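Local coordinates for lipid-transfer protein (Thermomonospora curvata, PDB 6OK1) that belongs to the thiolase superfamily and is named a lipid-transfer protein, with a sodium ion bound in the model, at residues 160-165 and 261-266; 73-78 and 99-104. All coordinates share one frame; numbering follows the deposited sequence. Where two conformers were deposited one is given.

Interaction 1 of 2, residues 160-165 and 261-266; sequences MHEYGA and RSEITG
Glu162 and Thr265 face each other where the last turn of helix 148-163 runs past an irregular loop, their CA atoms 7.9 Å apart. Residues 261-266 lead into helix 268-281, so in this thiolase-like fold the contact joins a helix of the N-terminal thiolase-like region to a loop of the C-terminal one. The helix closes with Gly164, whose phi turns positive while its N still bonds back to Met160 O.

Side chains reaching from opposite directions make the bridge. Glu162 sets CG anti to its carbonyl carbon (chi1 -62°) and then runs extended, which carries the carboxylate across to the loop. Thr265 OG1 donates to Glu162 OE1 over 2.7 Å, arriving from above the carboxylate plane, 36° out of it. The other oxygen, OE2, accepts from a water that in turn takes the N-H of Ile264, and it also forms a salt bridge with Arg158 one turn back. In this conformer both oxygens have partners, which probably sets the turn of the carboxylate; a second conformer was deposited. Glu263 OE1 is modelled 3.6 Å from Glu162 OE1, a like-charge approach that is doubtful because both side chains have alternates; Arg158 would probably ease it. A chain of another protein packs here too, placing an aromatic side chain on Glu162.

Tyr163 stands beside this bridge, with Glu162 CB over the centre of one ring face and its ring edge-to-face with Tyr159. In the ring plane, at its edge, a second water bonds Tyr163 OH at 2.7 Å and donates to Thr265 OG1 at the same distance.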
ATOM      1  N   MET A 160      20.849 -20.771 -16.946  1.00 23.00           N
ATOM      2  CA  MET A 160      21.522 -22.029 -17.286  1.00 21.13           C
ATOM      3  C   MET A 160      22.182 -21.942 -18.648  1.00 27.94           C
ATOM      4  O   MET A 160      23.312 -22.409 -18.838  1.00 26.61           O
ATOM      5  CB  MET A 160      20.519 -23.171 -17.302  1.00 22.76           C
ATOM      6  CG  MET A 160      19.944 -23.528 -15.950  1.00 24.76           C
ATOM      7  SD  MET A 160      18.523 -24.637 -16.052  1.00 26.47           S
ATOM      8  CE  MET A 160      19.264 -26.153 -16.649  1.00 31.87           C
ATOM      9  N   HIS A 161      21.464 -21.393 -19.620  1.00 24.57           N
ATOM     10  CA  HIS A 161      22.005 -21.241 -20.970  1.00 27.67           C
ATOM     11  C   HIS A 161      23.271 -20.396 -20.974  1.00 25.65           C
ATOM     12  O   HIS A 161      24.281 -20.751 -21.595  1.00 26.31           O
ATOM     13  CB  HIS A 161      20.941 -20.597 -21.862  1.00 25.04           C
ATOM     14  CG  HIS A 161      21.445 -20.188 -23.203  1.00 25.29           C
ATOM     15  ND1 HIS A 161      21.596 -21.082 -24.240  1.00 27.40           N
ATOM     16  CD2 HIS A 161      21.818 -18.981 -23.684  1.00 28.05           C
ATOM     17  CE1 HIS A 161      22.065 -20.444 -25.299  1.00 29.17           C
ATOM     18  NE2 HIS A 161      22.208 -19.168 -24.990  1.00 28.65           N
ATOM     19  N   GLU A 162      23.230 -19.245 -20.313  1.00 25.58           N
ATOM     20  CA  GLU A 162      24.352 -18.327 -20.424  0.53 45.81           C
ATOM     21  C   GLU A 162      25.558 -18.785 -19.622  1.00 28.01           C
ATOM     22  O   GLU A 162      26.695 -18.540 -20.042  1.00 26.47           O
ATOM     23  CB  GLU A 162      23.926 -16.927 -19.994  0.53 55.59           C
ATOM     24  CG  GLU A 162      22.839 -16.400 -20.897  0.53 22.68           C
ATOM     25  CD  GLU A 162      22.419 -14.982 -20.591  0.53 35.52           C
ATOM     26  OE1 GLU A 162      22.902 -14.394 -19.600  0.53 24.45           O
ATOM     27  OE2 GLU A 162      21.599 -14.459 -21.364  0.53 22.55           O
ATOM     28  N   TYR A 163      25.350 -19.472 -18.510  1.00 26.22           N
ATOM     29  CA  TYR A 163      26.445 -19.733 -17.582  1.00 30.74           C
ATOM     30  C   TYR A 163      26.735 -21.208 -17.346  1.00 28.89           C
ATOM     31  O   TYR A 163      27.679 -21.531 -16.613  1.00 30.06           O
ATOM     32  CB  TYR A 163      26.134 -19.052 -16.247  1.00 28.09           C
ATOM     33  CG  TYR A 163      26.065 -17.554 -16.344  1.00 25.61           C
ATOM     34  CD1 TYR A 163      27.086 -16.832 -16.959  1.00 27.10           C
ATOM     35  CD2 TYR A 163      24.974 -16.843 -15.841  1.00 23.75           C
ATOM     36  CE1 TYR A 163      27.038 -15.478 -17.057  1.00 26.46           C
ATOM     37  CE2 TYR A 163      24.927 -15.459 -15.928  1.00 29.49           C
ATOM     38  CZ  TYR A 163      25.963 -14.784 -16.532  1.00 33.46           C
ATOM     39  OH  TYR A 163      25.934 -13.416 -16.635  1.00 28.68           O
ATOM     40  N   GLY A 164      25.945 -22.101 -17.920  1.00 28.90           N
ATOM     41  CA  GLY A 164      26.176 -23.517 -17.768  1.00 30.20           C
ATOM     42  C   GLY A 164      25.832 -24.068 -16.408  1.00 29.92           C
ATOM     43  O   GLY A 164      26.271 -25.165 -16.067  1.00 29.37           O
ATOM     44  N   ALA A 165      25.068 -23.334 -15.611  1.00 28.86           N
ATOM     45  CA  ALA A 165      24.532 -23.888 -14.386  1.00 28.71           C
ATOM     46  C   ALA A 165      23.535 -24.980 -14.728  1.00 26.99           C
ATOM     47  O   ALA A 165      22.885 -24.951 -15.782  1.00 26.70           O
ATOM     48  CB  ALA A 165      23.841 -22.809 -13.556  1.00 27.26           C
ATOM     49  N   ARG A 261      14.354  -6.791 -20.865  1.00 24.60           N
ATOM     50  CA  ARG A 261      15.637  -6.109 -20.720  1.00 24.75           C
ATOM     51  C   ARG A 261      16.685  -6.723 -21.630  1.00 25.41           C
ATOM     52  O   ARG A 261      16.568  -7.869 -22.051  1.00 25.95           O
ATOM     53  CB  ARG A 261      16.135  -6.239 -19.292  1.00 25.42           C
ATOM     54  CG  ARG A 261      15.224  -5.593 -18.302  1.00 24.18           C
ATOM     55  CD  ARG A 261      15.363  -6.194 -16.897  1.00 24.20           C
ATOM     56  NE  ARG A 261      14.771  -5.267 -15.932  1.00 23.52           N
ATOM     57  CZ  ARG A 261      14.672  -5.474 -14.621  1.00 24.33           C
ATOM     58  NH1 ARG A 261      15.076  -6.605 -14.079  1.00 20.58           N
ATOM     59  NH2 ARG A 261      14.193  -4.494 -13.841  1.00 22.81           N
ATOM     60  N   SER A 262      17.765  -5.971 -21.880  1.00 23.85           N
ATOM     61  CA  SER A 262      18.813  -6.494 -22.747  0.71 22.76           C
ATOM     62  C   SER A 262      19.339  -7.822 -22.222  1.00 28.74           C
ATOM     63  O   SER A 262      19.587  -8.750 -23.000  1.00 31.90           O
ATOM     64  CB  SER A 262      19.944  -5.466 -22.899  0.71 26.56           C
ATOM     65  OG  SER A 262      20.550  -5.155 -21.651  0.71 40.88           O
ATOM     66  N   GLU A 263      19.507  -7.929 -20.906  1.00 23.92           N
ATOM     67  CA  GLU A 263      19.891  -9.172 -20.254  0.68 20.43           C
ATOM     68  C   GLU A 263      18.916  -9.445 -19.115  1.00 22.13           C
ATOM     69  O   GLU A 263      18.526  -8.521 -18.383  1.00 28.64           O
ATOM     70  CB  GLU A 263      21.321  -9.117 -19.712  0.68 41.08           C
ATOM     71  CG  GLU A 263      22.375  -9.140 -20.808  0.68 50.47           C
ATOM     72  CD  GLU A 263      23.696  -9.714 -20.341  0.68106.73           C
ATOM     73  OE1 GLU A 263      23.709 -10.874 -19.875  0.68113.79           O
ATOM     74  OE2 GLU A 263      24.721  -9.007 -20.439  0.68 91.90           O
ATOM     75  N   ILE A 264      18.524 -10.712 -18.968  1.00 22.62           N
ATOM     76  CA  ILE A 264      17.516 -11.097 -17.984  1.00 22.37           C
ATOM     77  C   ILE A 264      18.045 -12.113 -16.976  1.00 27.01           C
ATOM     78  O   ILE A 264      17.278 -12.628 -16.164  1.00 26.47           O
ATOM     79  CB  ILE A 264      16.229 -11.630 -18.660  1.00 21.64           C
ATOM     80  CG1 ILE A 264      16.458 -12.964 -19.381  1.00 21.82           C
ATOM     81  CG2 ILE A 264      15.681 -10.575 -19.607  1.00 26.26           C
ATOM     82  CD1 ILE A 264      15.178 -13.698 -19.793  1.00 24.07           C
ATOM     83  N   THR A 265      19.339 -12.409 -17.002  1.00 25.95           N
ATOM     84  CA  THR A 265      19.879 -13.457 -16.153  1.00 26.34           C
ATOM     85  C   THR A 265      20.406 -12.946 -14.825  1.00 25.74           C
ATOM     86  O   THR A 265      20.657 -13.755 -13.930  1.00 26.71           O
ATOM     87  CB  THR A 265      21.006 -14.184 -16.863  1.00 28.11           C
ATOM     88  OG1 THR A 265      21.941 -13.223 -17.331  1.00 27.97           O
ATOM     89  CG2 THR A 265      20.443 -14.989 -18.033  1.00 34.52           C
ATOM     90  N   GLY A 266      20.580 -11.644 -14.675  1.00 22.75           N
ATOM     91  CA  GLY A 266      20.897 -11.059 -13.396  1.00 24.99           C
ATOM     92  C   GLY A 266      19.633 -10.594 -12.697  1.00 22.94           C
ATOM     93  O   GLY A 266      18.517 -10.999 -13.034  1.00 24.23           O
TER
HETATM   94  O   HOH W   1      19.668 -12.509 -20.808  1.00 25.96           O
HETATM   95  O   HOH W   2      23.761 -12.225 -15.554  1.00 28.72           O

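Interaction 2 of 2, residues 73-78 and 99-104; sequences LKFFSR and TGIAEV
Phe75 of strand 75-79 meets Ile101 and Ala102, and its side chain can be followed outward from the backbone. CB comes first, lying 4.1 Å from Ala102 CB, with the CG2 methyl of Ile101 equally near. Because CG is anti to the backbone N (chi1 -175°), the ring then extends past Ile101, the two side chains crossing at about a right angle. CD1 is the ring atom that touches, 4.0 Å from Ile101 CG2; the Phe75 side chain also packs on Gln92 and Ala96 of helix 86-98. This is the turn of a beta-alpha-beta crossover in the thiolase-like fold: strand 75-79 leads through helix 86-98 to strand 104-112, with strand 50-54 lying between the two strands in the sheet. The helix ends at Gly100 in a Schellman motif, after which Ile101 and Ala102 fold back against Lys74 and Phe75. Ile101 CG2 also rests 3.7 Å from Lys74 O, so one methyl touches both backbone and ring. The extended chain of Lys74 passes Ile101 O, which lies 3.8 Å from its CB. Its NZ stops 6.1 Å from Glu103 OE1, too far for a salt bridge.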
ATOM      1  N   LEU A  73      -1.231   6.576  16.469  1.00 24.66           N
ATOM      2  CA  LEU A  73      -0.092   6.418  15.586  1.00 21.89           C
ATOM      3  C   LEU A  73       0.298   7.744  14.948  1.00 22.86           C
ATOM      4  O   LEU A  73      -0.557   8.510  14.497  1.00 23.57           O
ATOM      5  CB  LEU A  73      -0.393   5.434  14.476  1.00 19.87           C
ATOM      6  CG  LEU A  73      -0.766   4.001  14.885  1.00 19.70           C
ATOM      7  CD1 LEU A  73      -1.322   3.248  13.688  1.00 23.26           C
ATOM      8  CD2 LEU A  73       0.429   3.271  15.442  1.00 23.83           C
ATOM      9  N   LYS A  74       1.602   7.962  14.846  1.00 23.58           N
ATOM     10  CA  LYS A  74       2.163   9.072  14.096  1.00 21.44           C
ATOM     11  C   LYS A  74       2.779   8.631  12.770  1.00 22.38           C
ATOM     12  O   LYS A  74       3.289   9.477  12.024  1.00 22.12           O
ATOM     13  CB  LYS A  74       3.226   9.775  14.941  1.00 22.90           C
ATOM     14  CG  LYS A  74       2.639  10.389  16.189  1.00 25.23           C
ATOM     15  CD  LYS A  74       3.730  11.058  17.044  1.00 26.14           C
ATOM     16  CE  LYS A  74       3.192  11.742  18.270  1.00 43.25           C
ATOM     17  NZ  LYS A  74       4.323  12.254  19.134  1.00 39.10           N
ATOM     18  N   PHE A  75       2.763   7.333  12.468  1.00 21.23           N
ATOM     19  CA  PHE A  75       3.408   6.815  11.265  1.00 22.16           C
ATOM     20  C   PHE A  75       2.738   5.511  10.870  1.00 19.27           C
ATOM     21  O   PHE A  75       2.571   4.614  11.712  1.00 21.77           O
ATOM     22  CB  PHE A  75       4.922   6.593  11.512  1.00 20.12           C
ATOM     23  CG  PHE A  75       5.680   6.176  10.289  1.00 23.43           C
ATOM     24  CD1 PHE A  75       5.841   7.047   9.222  1.00 20.95           C
ATOM     25  CD2 PHE A  75       6.273   4.935  10.223  1.00 24.29           C
ATOM     26  CE1 PHE A  75       6.553   6.680   8.115  1.00 24.18           C
ATOM     27  CE2 PHE A  75       6.987   4.563   9.087  1.00 23.33           C
ATOM     28  CZ  PHE A  75       7.132   5.431   8.059  1.00 22.45           C
ATOM     29  N   PHE A  76       2.300   5.422   9.609  1.00 20.46           N
ATOM     30  CA  PHE A  76       1.717   4.179   9.108  1.00 20.22           C
ATOM     31  C   PHE A  76       1.836   4.169   7.593  1.00 21.15           C
ATOM     32  O   PHE A  76       1.313   5.064   6.919  1.00 22.38           O
ATOM     33  CB  PHE A  76       0.249   4.005   9.573  1.00 22.04           C
ATOM     34  CG  PHE A  76      -0.559   5.280   9.576  1.00 20.30           C
ATOM     35  CD1 PHE A  76      -0.492   6.166  10.656  1.00 22.43           C
ATOM     36  CD2 PHE A  76      -1.394   5.577   8.524  1.00 23.03           C
ATOM     37  CE1 PHE A  76      -1.234   7.343  10.657  1.00 20.42           C
ATOM     38  CE2 PHE A  76      -2.153   6.748   8.510  1.00 20.93           C
ATOM     39  CZ  PHE A  76      -2.066   7.637   9.581  1.00 18.23           C
ATOM     40  N   SER A  77       2.502   3.150   7.058  1.00 19.41           N
ATOM     41  CA  SER A  77       2.857   3.118   5.645  1.00 18.12           C
ATOM     42  C   SER A  77       2.878   1.675   5.179  1.00 18.45           C
ATOM     43  O   SER A  77       2.929   0.733   5.985  1.00 20.45           O
ATOM     44  CB  SER A  77       4.234   3.753   5.393  1.00 20.53           C
ATOM     45  OG  SER A  77       5.256   2.952   5.994  1.00 20.95           O
ATOM     46  N   ARG A  78       2.877   1.527   3.864  1.00 17.44           N
ATOM     47  CA  ARG A  78       2.933   0.223   3.217  1.00 19.71           C
ATOM     48  C   ARG A  78       4.003   0.235   2.146  1.00 20.60           C
ATOM     49  O   ARG A  78       4.315   1.274   1.561  1.00 20.25           O
ATOM     50  CB  ARG A  78       1.628  -0.166   2.544  1.00 22.31           C
ATOM     51  CG  ARG A  78       0.412  -0.060   3.430  1.00 21.96           C
ATOM     52  CD  ARG A  78       0.419  -1.026   4.567  1.00 21.99           C
ATOM     53  NE  ARG A  78      -0.869  -0.960   5.246  1.00 24.24           N
ATOM     54  CZ  ARG A  78      -1.887  -1.810   5.086  1.00 24.54           C
ATOM     55  NH1 ARG A  78      -1.805  -2.873   4.280  1.00 22.82           N
ATOM     56  NH2 ARG A  78      -3.001  -1.625   5.800  1.00 26.02           N
ATOM     57  N   THR A  99      14.255  10.584  11.204  1.00 24.38           N
ATOM     58  CA  THR A  99      13.718  11.922  10.992  1.00 27.18           C
ATOM     59  C   THR A  99      12.912  12.429  12.180  1.00 25.60           C
ATOM     60  O   THR A  99      12.419  13.560  12.132  1.00 29.91           O
ATOM     61  CB  THR A  99      12.831  11.964   9.744  1.00 23.03           C
ATOM     62  OG1 THR A  99      11.765  11.006   9.899  1.00 25.49           O
ATOM     63  CG2 THR A  99      13.653  11.681   8.484  1.00 25.37           C
ATOM     64  N   GLY A 100      12.753  11.625  13.223  1.00 25.37           N
ATOM     65  CA  GLY A 100      11.995  12.035  14.393  1.00 23.87           C
ATOM     66  C   GLY A 100      10.497  11.963  14.242  1.00 33.01           C
ATOM     67  O   GLY A 100       9.765  12.448  15.106  1.00 27.65           O
ATOM     68  N   ILE A 101       9.999  11.366  13.174  1.00 24.96           N
ATOM     69  CA  ILE A 101       8.556  11.227  13.010  0.80 20.42           C
ATOM     70  C   ILE A 101       7.996  10.240  14.031  1.00 28.51           C
ATOM     71  O   ILE A 101       6.901  10.430  14.579  1.00 24.80           O
ATOM     72  CB  ILE A 101       8.244  10.795  11.565  0.80 20.10           C
ATOM     73  CG1 ILE A 101       8.484  11.965  10.602  0.80 24.48           C
ATOM     74  CG2 ILE A 101       6.818  10.264  11.444  0.80 27.40           C
ATOM     75  CD1 ILE A 101       7.594  13.223  10.881  0.80 32.82           C
ATOM     76  N   ALA A 102       8.730   9.166  14.286  1.00 25.74           N
ATOM     77  CA  ALA A 102       8.287   8.128  15.203  1.00 24.57           C
ATOM     78  C   ALA A 102       9.449   7.679  16.070  1.00 23.88           C
ATOM     79  O   ALA A 102      10.610   7.745  15.663  1.00 28.17           O
ATOM     80  CB  ALA A 102       7.724   6.905  14.466  1.00 27.03           C
ATOM     81  N   GLU A 103       9.120   7.205  17.268  1.00 26.76           N
ATOM     82  CA  GLU A 103      10.121   6.658  18.179  1.00 27.36           C
ATOM     83  C   GLU A 103      10.135   5.135  18.219  1.00 29.17           C
ATOM     84  O   GLU A 103      11.199   4.540  18.413  1.00 25.88           O
ATOM     85  CB  GLU A 103       9.880   7.215  19.588  1.00 28.45           C
ATOM     86  CG  GLU A 103      10.238   8.707  19.674  1.00 36.37           C
ATOM     87  CD  GLU A 103      10.007   9.282  21.041  1.00 70.73           C
ATOM     88  OE1 GLU A 103       8.896   9.093  21.572  1.00 50.58           O
ATOM     89  OE2 GLU A 103      10.940   9.908  21.583  1.00101.30           O
ATOM     90  N   VAL A 104       8.995   4.483  18.020  1.00 24.98           N
ATOM     91  CA  VAL A 104       8.887   3.031  18.173  1.00 22.70           C
ATOM     92  C   VAL A 104       7.979   2.509  17.070  1.00 22.94           C
ATOM     93  O   VAL A 104       6.766   2.744  17.104  1.00 24.04           O
ATOM     94  CB  VAL A 104       8.331   2.627  19.543  1.00 28.36           C
ATOM     95  CG1 VAL A 104       8.283   1.135  19.670  1.00 24.93           C
ATOM     96  CG2 VAL A 104       9.192   3.225  20.674  1.00 28.33           C
TER

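How the interactions relate
Interactions 1 and 2 lie on opposite sides of the chain's centre, their own centres 41 Å apart and their nearest atoms about 19 Å apart. They follow one another along the sequence: interaction 2 is complete before interaction 1 opens. The first is a polar, water-bridged meeting between the N-terminal and C-terminal thiolase-like regions, partly buried and bordered by a chain of another protein. The second is apolar, buried and local to the N-terminal region, beside a second copy of this protein. The sodium ion belongs to the neighbourhood of interaction 2, about 7 Å from the side chain of Lys74; Val48, Ile70 and Glu72 form its site.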